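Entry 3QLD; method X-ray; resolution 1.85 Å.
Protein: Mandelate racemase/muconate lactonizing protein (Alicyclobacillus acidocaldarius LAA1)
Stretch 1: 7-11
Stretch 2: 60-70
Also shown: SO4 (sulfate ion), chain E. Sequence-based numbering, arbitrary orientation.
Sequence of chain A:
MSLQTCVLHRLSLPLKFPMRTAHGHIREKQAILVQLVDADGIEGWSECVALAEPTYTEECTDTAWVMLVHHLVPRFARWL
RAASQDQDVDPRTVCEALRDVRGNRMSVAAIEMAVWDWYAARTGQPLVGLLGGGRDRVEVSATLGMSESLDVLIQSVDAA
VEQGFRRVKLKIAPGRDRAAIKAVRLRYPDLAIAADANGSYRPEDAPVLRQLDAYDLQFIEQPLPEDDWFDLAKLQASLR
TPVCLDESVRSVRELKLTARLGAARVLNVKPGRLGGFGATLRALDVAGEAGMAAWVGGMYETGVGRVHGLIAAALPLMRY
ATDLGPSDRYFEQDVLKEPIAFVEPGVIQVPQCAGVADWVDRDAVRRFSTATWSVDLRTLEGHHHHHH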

# COMPACT_ATOMS: atom_id res chain seq x y z
N VAL A 7 -16.29 -6.00 18.69
CA VAL A 7 -15.98 -4.76 19.38
C VAL A 7 -14.51 -4.37 19.04
O VAL A 7 -13.60 -5.15 19.24
CB VAL A 7 -16.08 -4.92 20.93
CG1 VAL A 7 -15.75 -3.62 21.61
CG2 VAL A 7 -17.49 -5.48 21.34
N LEU A 8 -14.32 -3.15 18.58
CA LEU A 8 -12.99 -2.61 18.32
C LEU A 8 -12.64 -1.70 19.42
O LEU A 8 -13.40 -0.79 19.79
CB LEU A 8 -12.96 -1.85 16.99
CG LEU A 8 -13.50 -2.60 15.78
CD1 LEU A 8 -13.58 -1.68 14.53
CD2 LEU A 8 -12.48 -3.67 15.56
N HIS A 9 -11.43 -1.88 19.91
CA HIS A 9 -10.97 -1.07 20.98
C HIS A 9 -9.74 -0.32 20.50
O HIS A 9 -8.75 -0.93 20.16
CB HIS A 9 -10.45 -1.99 22.10
CG HIS A 9 -11.48 -2.95 22.61
ND1 HIS A 9 -12.38 -2.60 23.60
CD2 HIS A 9 -11.76 -4.23 22.27
CE1 HIS A 9 -13.17 -3.64 23.86
NE2 HIS A 9 -12.83 -4.63 23.05
N ARG A 10 -9.78 1.00 20.58
CA ARG A 10 -8.60 1.84 20.36
C ARG A 10 -7.91 2.19 21.66
O ARG A 10 -8.51 2.80 22.56
CB ARG A 10 -8.96 3.12 19.57
CG ARG A 10 -7.72 3.67 18.90
CD ARG A 10 -8.10 4.95 18.18
NE ARG A 10 -6.90 5.60 17.73
CZ ARG A 10 -6.83 6.28 16.60
NH1 ARG A 10 -5.67 6.82 16.23
NH2 ARG A 10 -7.93 6.36 15.86
N LEU A 11 -6.65 1.79 21.79
CA LEU A 11 -5.94 1.85 23.02
C LEU A 11 -4.79 2.84 22.94
O LEU A 11 -4.20 3.07 21.86
CB LEU A 11 -5.39 0.46 23.38
CG LEU A 11 -6.24 -0.49 24.23
CD1 LEU A 11 -7.62 -0.69 23.73
CD2 LEU A 11 -5.52 -1.82 24.41
S SO4 E . -15.38 6.64 13.45
O1 SO4 E . -15.29 5.66 14.54
O2 SO4 E . -14.24 6.58 12.53
O3 SO4 E . -16.60 6.37 12.66
O4 SO4 E . -15.43 7.98 14.07
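Stretch 2, residues 60-70: CTDTAWVMLVH

Packing of a helix from stretch 2 against a strand from stretch 1 in the mandelate racemase/muconate lactonizing protein. Residues 7-11 are in extended beta conformation, part of a longer strand; residues 61-70 are helical, preceded by Cys-60 at the N-cap and widening to a pi-type turn at 68-70. The helix runs nearly antiparallel to the strand, with 168° between their N-to-C directions and 10.4 Å between the axes at closest approach. In this antiparallel arrangement Arg-10 lies across from Trp-65 (CA to CA 8.0 Å) and Leu-8 across from Val-69 (CA to CA 8.2 Å), so two residues along the strand match one helical turn. Because side chains alternate on a strand, Leu-8 and Arg-10 point toward the helix, whereas His-9 and Leu-11 point away. From the helix, Thr-61, Trp-65 and Leu-68 point toward the strand, and Val-69 points sideways. Together the two surfaces bury 403 Å².

The main bump on the helix is the indole of Trp-65 (chi1 t), which reaches across to the strand and enters the space between the side chains of Leu-8 and Arg-10. Its CZ3 lies 3.7 Å from Leu-8 CB and also 3.7 Å from Arg-10 CB, while the rim of the ring meets the strand backbone: Trp-65 CH2 is 3.6 Å from Leu-8 O, and Trp-65 CZ3 is 3.9 Å from His-9 C. His-9, its own side chain turned away, thus offers only main chain here. The strand answers with Leu-8 (chi1 m, chi2 t), whose CD1 methyl fits into the notch between Leu-68 and Val-69: Leu-8 CD1 is 3.8 Å from Leu-68 CB and 3.6 Å from Val-69 CG2.

Toward the start of the helix, packing gives way to charge. Arg-10, with chi1 to chi3 all t, stretches out to Asp-62 and forms a salt bridge, its NH1 donating a nearly straight hydrogen bond to Asp-62 OD1 at 2.8 Å; NH2 of Arg-10 adds a weak one to the same Asp-62 OD1 at 3.4 Å. The CA-to-CB bond of Asp-62 points away from the strand, but its carboxylate comes nearer and meets the guanidinium at its edge. Thr-61 covers one guanidinium face, with its CG2 3.7 Å from Arg-10 NH1.

At the far edge of the indole, Trp-65 NE1 donates a hydrogen bond to sulfate O1 (2.9 Å), and His-70 NE2 donates another to sulfate O3 (3.0 Å), so the ion bridges successive turns of the helix.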

# COMPACT_ATOMS: atom_id res chain seq x y z
N CYS A 60 -1.56 3.11 9.23
CA CYS A 60 -1.30 3.64 10.52
C CYS A 60 -2.59 3.46 11.32
O CYS A 60 -3.65 3.03 10.77
CB CYS A 60 -0.81 5.11 10.44
SG CYS A 60 -2.17 6.28 9.80
N THR A 61 -2.56 3.83 12.60
CA THR A 61 -3.68 3.58 13.51
C THR A 61 -4.96 4.21 13.01
O THR A 61 -6.00 3.59 12.99
CB THR A 61 -3.44 4.10 14.91
OG1 THR A 61 -2.13 3.76 15.28
CG2 THR A 61 -4.42 3.37 15.91
N ASP A 62 -4.82 5.45 12.52
CA ASP A 62 -5.97 6.22 12.08
C ASP A 62 -6.66 5.58 10.89
O ASP A 62 -7.93 5.49 10.83
CB ASP A 62 -5.52 7.66 11.68
CG ASP A 62 -5.43 8.61 12.85
OD1 ASP A 62 -5.98 8.35 13.95
OD2 ASP A 62 -4.76 9.64 12.67
N THR A 63 -5.87 5.16 9.94
CA THR A 63 -6.42 4.63 8.72
C THR A 63 -6.92 3.19 8.92
O THR A 63 -7.95 2.83 8.36
CB THR A 63 -5.46 4.71 7.52
OG1 THR A 63 -4.25 4.02 7.82
CG2 THR A 63 -5.14 6.23 7.19
N ALA A 64 -6.20 2.42 9.75
CA ALA A 64 -6.65 1.06 10.06
C ALA A 64 -8.04 1.10 10.80
O ALA A 64 -8.92 0.29 10.58
CB ALA A 64 -5.54 0.31 10.96
N TRP A 65 -8.21 2.08 11.67
CA TRP A 65 -9.48 2.18 12.42
C TRP A 65 -10.62 2.35 11.44
O TRP A 65 -11.63 1.61 11.45
CB TRP A 65 -9.36 3.37 13.38
CG TRP A 65 -10.67 3.58 14.16
CD1 TRP A 65 -11.72 4.45 13.86
CD2 TRP A 65 -11.07 2.84 15.31
NE1 TRP A 65 -12.75 4.28 14.80
CE2 TRP A 65 -12.36 3.32 15.70
CE3 TRP A 65 -10.44 1.83 16.08
CZ2 TRP A 65 -13.03 2.82 16.83
CZ3 TRP A 65 -11.11 1.35 17.21
CH2 TRP A 65 -12.38 1.85 17.57
N VAL A 66 -10.50 3.30 10.50
CA VAL A 66 -11.62 3.50 9.56
C VAL A 66 -11.78 2.40 8.56
O VAL A 66 -12.86 2.16 8.08
CB VAL A 66 -11.59 4.94 8.82
CG1 VAL A 66 -11.70 6.04 9.85
CG2 VAL A 66 -10.35 5.13 7.99
N MSE A 67 -10.67 1.79 8.15
CA MSE A 67 -10.71 0.62 7.29
C MSE A 67 -11.54 -0.46 8.03
O MSE A 67 -12.43 -1.09 7.43
CB MSE A 67 -9.24 0.22 6.99
CG MSE A 67 -8.99 -1.02 6.08
SE MSE A 67 -9.91 -1.08 4.36
CE MSE A 67 -9.49 0.69 3.88
N LEU A 68 -11.26 -0.66 9.31
CA LEU A 68 -12.00 -1.75 10.05
C LEU A 68 -13.50 -1.44 10.20
O LEU A 68 -14.35 -2.20 9.79
CB LEU A 68 -11.35 -2.00 11.42
CG LEU A 68 -10.02 -2.73 11.28
CD1 LEU A 68 -9.18 -2.55 12.54
CD2 LEU A 68 -10.20 -4.26 10.91
N VAL A 69 -13.79 -0.27 10.73
CA VAL A 69 -15.17 0.16 10.94
C VAL A 69 -15.99 0.23 9.69
O VAL A 69 -17.13 -0.28 9.69
CB VAL A 69 -15.16 1.54 11.67
CG1 VAL A 69 -16.61 2.19 11.80
CG2 VAL A 69 -14.44 1.46 13.04
N HIS A 70 -15.48 0.89 8.64
CA HIS A 70 -16.34 1.24 7.52
C HIS A 70 -16.21 0.28 6.34
O HIS A 70 -17.03 0.37 5.42
CB HIS A 70 -16.14 2.73 7.13
CG HIS A 70 -16.54 3.69 8.21
ND1 HIS A 70 -17.86 3.91 8.55
CD2 HIS A 70 -15.81 4.45 9.06
CE1 HIS A 70 -17.93 4.79 9.53
NE2 HIS A 70 -16.70 5.11 9.89